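Local coordinates for 4-alpha-glucanotransferase (Streptococcus agalactiae, PDB 6M6T), which is an amylomaltase, or disproportionating enzyme, of a carbohydrate-active family built on a TIM barrel, at residues Ile13-Gly26 with Gly67-Leu79. Sequence-based numbering, arbitrary orientation.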
ATOM      1  N   ILE A  13      -3.521   6.199  -5.118  1.00 40.91           N
ATOM      2  CA  ILE A  13      -3.128   7.537  -5.531  1.00 39.69           C
ATOM      3  C   ILE A  13      -2.350   7.522  -6.841  1.00 41.33           C
ATOM      4  O   ILE A  13      -2.382   8.493  -7.595  1.00 38.71           O
ATOM      5  CB  ILE A  13      -2.312   8.181  -4.402  1.00 40.39           C
ATOM      6  CG1 ILE A  13      -2.969   7.881  -3.050  1.00 35.62           C
ATOM      7  CG2 ILE A  13      -2.123   9.673  -4.664  1.00 39.05           C
ATOM      8  CD1 ILE A  13      -4.059   8.802  -2.687  1.00 38.98           C
ATOM      9  N   THR A  14      -1.639   6.434  -7.144  1.00 46.41           N
ATOM     10  CA  THR A  14      -0.853   6.465  -8.372  1.00 48.53           C
ATOM     11  C   THR A  14      -1.755   6.408  -9.601  1.00 43.32           C
ATOM     12  O   THR A  14      -1.420   6.988 -10.634  1.00 44.39           O
ATOM     13  CB  THR A  14       0.204   5.338  -8.388  1.00 44.26           C
ATOM     14  OG1 THR A  14      -0.362   4.087  -8.807  1.00 37.51           O
ATOM     15  CG2 THR A  14       0.814   5.173  -7.031  1.00 35.12           C
ATOM     16  N   SER A  15      -2.917   5.768  -9.496  1.00 46.08           N
ATOM     17  CA  SER A  15      -3.760   5.539 -10.667  1.00 48.39           C
ATOM     18  C   SER A  15      -4.628   6.742 -11.043  1.00 45.97           C
ATOM     19  O   SER A  15      -5.251   6.725 -12.113  1.00 42.26           O
ATOM     20  CB  SER A  15      -4.649   4.310 -10.444  1.00 42.71           C
ATOM     21  OG  SER A  15      -3.951   3.265  -9.805  1.00 44.90           O
ATOM     22  N   LEU A  16      -4.687   7.772 -10.200  1.00 42.05           N
ATOM     23  CA  LEU A  16      -5.347   9.020 -10.554  1.00 46.38           C
ATOM     24  C   LEU A  16      -4.783   9.528 -11.880  1.00 49.87           C
ATOM     25  O   LEU A  16      -3.676   9.141 -12.262  1.00 49.13           O
ATOM     26  CB  LEU A  16      -5.149  10.060  -9.451  1.00 43.51           C
ATOM     27  CG  LEU A  16      -6.112  10.102  -8.260  1.00 49.10           C
ATOM     28  CD1 LEU A  16      -6.425   8.715  -7.679  1.00 47.49           C
ATOM     29  CD2 LEU A  16      -5.503  10.978  -7.194  1.00 45.71           C
ATOM     30  N   PRO A  17      -5.457  10.406 -12.642  1.00 57.89           N
ATOM     31  CA  PRO A  17      -4.896  10.936 -13.853  1.00 51.23           C
ATOM     32  C   PRO A  17      -4.199  12.267 -13.561  1.00 56.29           C
ATOM     33  O   PRO A  17      -4.300  12.760 -12.460  1.00 47.32           O
ATOM     34  CB  PRO A  17      -6.110  11.162 -14.742  1.00 51.25           C
ATOM     35  CG  PRO A  17      -7.297  10.879 -13.870  1.00 53.06           C
ATOM     36  CD  PRO A  17      -6.791  10.912 -12.451  1.00 58.86           C
ATOM     37  N   GLY A  18      -3.483  12.793 -14.556  1.00 66.35           N
ATOM     38  CA  GLY A  18      -2.772  14.075 -14.395  1.00 63.62           C
ATOM     39  C   GLY A  18      -1.792  14.360 -15.508  1.00 64.20           C
ATOM     40  O   GLY A  18      -1.795  13.670 -16.512  1.00 69.46           O
ATOM     41  N   ASP A  19      -0.961  15.369 -15.333  1.00 67.08           N
ATOM     42  CA  ASP A  19      -0.008  15.693 -16.417  1.00 72.96           C
ATOM     43  C   ASP A  19       1.407  15.385 -15.933  1.00 68.03           C
ATOM     44  O   ASP A  19       2.320  15.475 -16.730  1.00 66.90           O
ATOM     45  CB  ASP A  19      -0.149  17.166 -16.797  1.00 86.82           C
ATOM     46  CG  ASP A  19      -1.359  17.481 -17.660  1.00 96.61           C
ATOM     47  OD1 ASP A  19      -2.443  17.707 -17.092  1.00 95.71           O
ATOM     48  OD2 ASP A  19      -1.198  17.521 -18.893  1.00101.61           O
ATOM     49  N   LEU A  20       1.530  14.995 -14.666  1.00 66.45           N
ATOM     50  CA  LEU A  20       2.834  14.723 -14.026  1.00 60.22           C
ATOM     51  C   LEU A  20       3.287  13.284 -14.233  1.00 63.30           C
ATOM     52  O   LEU A  20       4.330  12.972 -13.691  1.00 64.19           O
ATOM     53  CB  LEU A  20       2.739  15.033 -12.536  1.00 57.61           C
ATOM     54  CG  LEU A  20       2.368  16.462 -12.184  1.00 55.79           C
ATOM     55  CD1 LEU A  20       2.598  16.735 -10.714  1.00 51.90           C
ATOM     56  CD2 LEU A  20       3.162  17.432 -13.020  1.00 64.97           C
ATOM     57  N   GLY A  21       2.523  12.443 -14.928  1.00 61.68           N
ATOM     58  CA  GLY A  21       2.990  11.070 -15.199  1.00 64.41           C
ATOM     59  C   GLY A  21       2.612  10.100 -14.113  1.00 54.42           C
ATOM     60  O   GLY A  21       2.933   8.945 -14.215  1.00 50.61           O
ATOM     61  N   ILE A  22       1.903  10.581 -13.121  1.00 55.22           N
ATOM     62  CA  ILE A  22       1.546   9.735 -11.994  1.00 50.27           C
ATOM     63  C   ILE A  22       0.573  10.510 -11.119  1.00 46.18           C
ATOM     64  O   ILE A  22       0.714  11.728 -10.957  1.00 50.85           O
ATOM     65  CB  ILE A  22       2.795   9.309 -11.204  1.00 56.93           C
ATOM     66  CG1 ILE A  22       2.423   8.244 -10.163  1.00 52.75           C
ATOM     67  CG2 ILE A  22       3.464  10.523 -10.569  1.00 48.19           C
ATOM     68  CD1 ILE A  22       3.358   7.084 -10.140  1.00 41.52           C
ATOM     69  N   GLY A  23      -0.423   9.826 -10.564  1.00 41.80           N
ATOM     70  CA  GLY A  23      -1.363  10.486  -9.679  1.00 38.68           C
ATOM     71  C   GLY A  23      -0.673  11.166  -8.513  1.00 37.99           C
ATOM     72  O   GLY A  23       0.418  10.806  -8.092  1.00 47.20           O
ATOM     73  N   THR A  24      -1.339  12.177  -7.983  1.00 37.18           N
ATOM     74  CA  THR A  24      -0.757  13.100  -7.024  1.00 42.23           C
ATOM     75  C   THR A  24      -1.798  13.435  -5.964  1.00 46.53           C
ATOM     76  O   THR A  24      -3.003  13.308  -6.193  1.00 40.71           O
ATOM     77  CB  THR A  24      -0.330  14.420  -7.706  1.00 51.56           C
ATOM     78  OG1 THR A  24      -1.477  15.296  -7.833  1.00 50.90           O
ATOM     79  CG2 THR A  24       0.260  14.196  -9.106  1.00 51.43           C
ATOM     80  N   PHE A  25      -1.345  14.015  -4.852  1.00 44.55           N
ATOM     81  CA  PHE A  25      -2.313  14.569  -3.910  1.00 46.46           C
ATOM     82  C   PHE A  25      -2.874  15.894  -4.417  1.00 55.30           C
ATOM     83  O   PHE A  25      -3.052  16.850  -3.647  1.00 55.14           O
ATOM     84  CB  PHE A  25      -1.652  14.771  -2.547  1.00 47.64           C
ATOM     85  CG  PHE A  25      -1.133  13.510  -1.906  1.00 58.83           C
ATOM     86  CD1 PHE A  25      -1.793  12.299  -2.061  1.00 51.26           C
ATOM     87  CD2 PHE A  25       0.014  13.544  -1.121  1.00 60.74           C
ATOM     88  CE1 PHE A  25      -1.313  11.156  -1.458  1.00 49.98           C
ATOM     89  CE2 PHE A  25       0.497  12.398  -0.515  1.00 45.72           C
ATOM     90  CZ  PHE A  25      -0.167  11.209  -0.677  1.00 50.14           C
ATOM     91  N   GLY A  26      -3.239  15.938  -5.700  1.00 54.99           N
ATOM     92  CA  GLY A  26      -3.563  17.182  -6.359  1.00 57.20           C
ATOM     93  C   GLY A  26      -5.030  17.279  -6.682  1.00 59.07           C
ATOM     94  O   GLY A  26      -5.861  16.655  -6.020  1.00 51.43           O
ATOM     95  N   GLY A  67       6.917   9.238   3.268  1.00 38.76           N
ATOM     96  CA  GLY A  67       6.010   9.419   2.148  1.00 38.98           C
ATOM     97  C   GLY A  67       6.704   9.216   0.818  1.00 36.72           C
ATOM     98  O   GLY A  67       7.790   9.753   0.583  1.00 41.66           O
ATOM     99  N   ASN A  68       6.079   8.438  -0.060  1.00 40.72           N
ATOM    100  CA  ASN A  68       6.571   8.328  -1.430  1.00 46.56           C
ATOM    101  C   ASN A  68       6.553   9.695  -2.092  1.00 46.94           C
ATOM    102  O   ASN A  68       5.487  10.267  -2.338  1.00 53.47           O
ATOM    103  CB  ASN A  68       5.733   7.346  -2.250  1.00 49.30           C
ATOM    104  CG  ASN A  68       6.009   7.440  -3.741  1.00 45.79           C
ATOM    105  OD1 ASN A  68       7.087   7.856  -4.165  1.00 48.49           O
ATOM    106  ND2 ASN A  68       5.029   7.050  -4.544  1.00 49.70           N
ATOM    107  N   THR A  69       7.724  10.222  -2.415  1.00 49.01           N
ATOM    108  CA  THR A  69       7.747  11.601  -2.872  1.00 49.13           C
ATOM    109  C   THR A  69       7.180  11.780  -4.272  1.00 49.38           C
ATOM    110  O   THR A  69       6.900  12.918  -4.658  1.00 58.04           O
ATOM    111  CB  THR A  69       9.164  12.130  -2.830  1.00 43.55           C
ATOM    112  OG1 THR A  69       9.102  13.542  -2.692  1.00 46.81           O
ATOM    113  CG2 THR A  69       9.916  11.754  -4.126  1.00 53.02           C
ATOM    114  N   HIS A  70       6.996  10.702  -5.035  1.00 45.71           N
ATOM    115  CA  HIS A  70       6.432  10.846  -6.371  1.00 51.37           C
ATOM    116  C   HIS A  70       5.013  11.394  -6.344  1.00 49.03           C
ATOM    117  O   HIS A  70       4.531  11.896  -7.361  1.00 46.10           O
ATOM    118  CB  HIS A  70       6.450   9.504  -7.099  1.00 50.67           C
ATOM    119  CG  HIS A  70       7.823   9.031  -7.444  1.00 51.70           C
ATOM    120  ND1 HIS A  70       8.060   7.814  -8.048  1.00 55.89           N
ATOM    121  CD2 HIS A  70       9.034   9.616  -7.278  1.00 58.11           C
ATOM    122  CE1 HIS A  70       9.361   7.668  -8.236  1.00 66.42           C
ATOM    123  NE2 HIS A  70       9.974   8.744  -7.773  1.00 66.39           N
ATOM    124  N   LEU A  71       4.333  11.306  -5.213  1.00 53.14           N
ATOM    125  CA  LEU A  71       2.938  11.691  -5.133  1.00 45.97           C
ATOM    126  C   LEU A  71       2.757  13.156  -4.781  1.00 48.11           C
ATOM    127  O   LEU A  71       1.615  13.625  -4.744  1.00 56.76           O
ATOM    128  CB  LEU A  71       2.201  10.811  -4.113  1.00 41.28           C
ATOM    129  CG  LEU A  71       2.398   9.310  -4.295  1.00 40.93           C
ATOM    130  CD1 LEU A  71       1.396   8.520  -3.464  1.00 39.26           C
ATOM    131  CD2 LEU A  71       2.284   8.954  -5.758  1.00 46.65           C
ATOM    132  N   ILE A  72       3.839  13.894  -4.534  1.00 50.94           N
ATOM    133  CA  ILE A  72       3.721  15.328  -4.292  1.00 55.50           C
ATOM    134  C   ILE A  72       3.259  16.032  -5.565  1.00 57.43           C
ATOM    135  O   ILE A  72       3.699  15.705  -6.682  1.00 54.53           O
ATOM    136  CB  ILE A  72       5.051  15.894  -3.772  1.00 52.58           C
ATOM    137  CG1 ILE A  72       5.084  15.756  -2.252  1.00 46.52           C
ATOM    138  CG2 ILE A  72       5.230  17.348  -4.185  1.00 43.96           C
ATOM    139  CD1 ILE A  72       6.388  16.152  -1.665  1.00 45.77           C
ATOM    140  N   ASP A  73       2.336  16.978  -5.411  1.00 47.43           N
ATOM    141  CA  ASP A  73       1.729  17.632  -6.558  1.00 57.49           C
ATOM    142  C   ASP A  73       2.454  18.931  -6.854  1.00 56.35           C
ATOM    143  O   ASP A  73       2.594  19.788  -5.973  1.00 53.69           O
ATOM    144  CB  ASP A  73       0.242  17.912  -6.334  1.00 63.37           C
ATOM    145  CG  ASP A  73      -0.426  18.497  -7.570  1.00 60.13           C
ATOM    146  OD1 ASP A  73      -0.342  17.871  -8.658  1.00 60.06           O
ATOM    147  OD2 ASP A  73      -1.025  19.584  -7.440  1.00 65.37           O
ATOM    148  N   PHE A  74       2.894  19.077  -8.103  1.00 51.06           N
ATOM    149  CA  PHE A  74       3.539  20.316  -8.495  1.00 60.09           C
ATOM    150  C   PHE A  74       2.562  21.491  -8.505  1.00 64.18           C
ATOM    151  O   PHE A  74       2.963  22.619  -8.198  1.00 59.07           O
ATOM    152  CB  PHE A  74       4.196  20.139  -9.862  1.00 67.44           C
ATOM    153  CG  PHE A  74       5.391  19.239  -9.838  1.00 64.72           C
ATOM    154  CD1 PHE A  74       6.020  18.936  -8.637  1.00 61.19           C
ATOM    155  CD2 PHE A  74       5.887  18.696 -11.008  1.00 66.27           C
ATOM    156  CE1 PHE A  74       7.122  18.112  -8.606  1.00 54.47           C
ATOM    157  CE2 PHE A  74       6.991  17.864 -10.982  1.00 69.84           C
ATOM    158  CZ  PHE A  74       7.611  17.574  -9.777  1.00 60.86           C
ATOM    159  N   ASP A  75       1.288  21.254  -8.837  1.00 62.48           N
ATOM    160  CA  ASP A  75       0.330  22.358  -8.922  1.00 58.53           C
ATOM    161  C   ASP A  75       0.045  22.943  -7.546  1.00 55.80           C
ATOM    162  O   ASP A  75       0.050  24.167  -7.363  1.00 61.52           O
ATOM    163  CB  ASP A  75      -0.966  21.888  -9.589  1.00 63.57           C
ATOM    164  CG  ASP A  75      -0.802  21.616 -11.083  1.00 70.25           C
ATOM    165  OD1 ASP A  75      -0.089  22.397 -11.763  1.00 67.26           O
ATOM    166  OD2 ASP A  75      -1.387  20.620 -11.573  1.00 66.73           O
ATOM    167  N   LEU A  76      -0.232  22.081  -6.567  1.00 56.64           N
ATOM    168  CA  LEU A  76      -0.415  22.553  -5.201  1.00 56.20           C
ATOM    169  C   LEU A  76       0.799  23.334  -4.721  1.00 57.21           C
ATOM    170  O   LEU A  76       0.665  24.285  -3.935  1.00 46.95           O
ATOM    171  CB  LEU A  76      -0.688  21.365  -4.285  1.00 52.54           C
ATOM    172  CG  LEU A  76      -2.158  20.981  -4.108  1.00 54.16           C
ATOM    173  CD1 LEU A  76      -2.266  19.811  -3.139  1.00 56.86           C
ATOM    174  CD2 LEU A  76      -2.967  22.172  -3.617  1.00 38.65           C
ATOM    175  N   LEU A  77       1.985  22.948  -5.205  1.00 61.18           N
ATOM    176  CA  LEU A  77       3.242  23.592  -4.841  1.00 63.96           C
ATOM    177  C   LEU A  77       3.412  24.938  -5.527  1.00 65.64           C
ATOM    178  O   LEU A  77       4.011  25.857  -4.950  1.00 66.75           O
ATOM    179  CB  LEU A  77       4.421  22.685  -5.204  1.00 56.63           C
ATOM    180  CG  LEU A  77       4.917  21.663  -4.199  1.00 49.80           C
ATOM    181  CD1 LEU A  77       6.342  21.304  -4.568  1.00 47.39           C
ATOM    182  CD2 LEU A  77       4.814  22.207  -2.782  1.00 48.68           C
ATOM    183  N   THR A  78       2.920  25.058  -6.761  1.00 63.45           N
ATOM    184  CA  THR A  78       2.931  26.341  -7.454  1.00 61.12           C
ATOM    185  C   THR A  78       2.018  27.331  -6.749  1.00 63.11           C
ATOM    186  O   THR A  78       2.427  28.456  -6.446  1.00 72.59           O
ATOM    187  CB  THR A  78       2.509  26.150  -8.913  1.00 64.99           C
ATOM    188  OG1 THR A  78       3.582  25.529  -9.636  1.00 66.47           O
ATOM    189  CG2 THR A  78       2.145  27.493  -9.566  1.00 62.00           C
ATOM    190  N   LEU A  79       0.803  26.904  -6.415  1.00 62.01           N
ATOM    191  CA  LEU A  79      -0.155  27.786  -5.752  1.00 63.88           C
ATOM    192  C   LEU A  79       0.324  28.263  -4.378  1.00 63.62           C
ATOM    193  O   LEU A  79      -0.360  29.059  -3.726  1.00 69.73           O
ATOM    194  CB  LEU A  79      -1.520  27.092  -5.628  1.00 65.48           C
ATOM    195  CG  LEU A  79      -2.464  27.179  -6.839  1.00 70.01           C
ATOM    196  CD1 LEU A  79      -1.944  26.464  -8.106  1.00 60.92           C
ATOM    197  CD2 LEU A  79      -3.861  26.677  -6.458  1.00 72.10           C
TER
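L71 packs against the loop 13-26, and its side chain, followed outward, finds a main neighbour for CB and for each of its two methyls. L71 CB lies over one face of the F25 ring, 4.3 Å from its centroid and 14° off the normal, a CH-pi contact offset toward the rim. At the tip the two methyls part: L71 CD1 packs on I13 CB at 3.8 Å, while L71 CD2 comes within 3.5 Å of G23 O. The backbone of the same residue is used as well, since L71 O accepts from F25 N (3.0 Å).

The two oxygens of D73 divide the work of one carboxylate, OD1 across the contact and OD2 on its own helix. Its CG stands anti to the backbone N (chi1 -176°), which brings OD1 to the hydroxyl of T24; T24 OG1 donates to D73 OD1 over 2.9 Å, meeting it from above the carboxylate plane. The other oxygen, OD2, accepts from L76 N and N-caps helix 74-78. Farther along, L20 CD2 approaches the F74 ring obliquely, 3.6 Å from F74 CD2; Y88 is an edge-to-face partner of that ring.

The contact thus joins the loop between strand 6-10 and helix 27-38 of the barrel to the 3-10 turn 69-71 and the start of helix 74-78, with helix 182-208 flanking F25 through F195 and W199. Chemically, the T24 hydroxyl and the helix N-terminus would probably favour the ionised form of the buried D73.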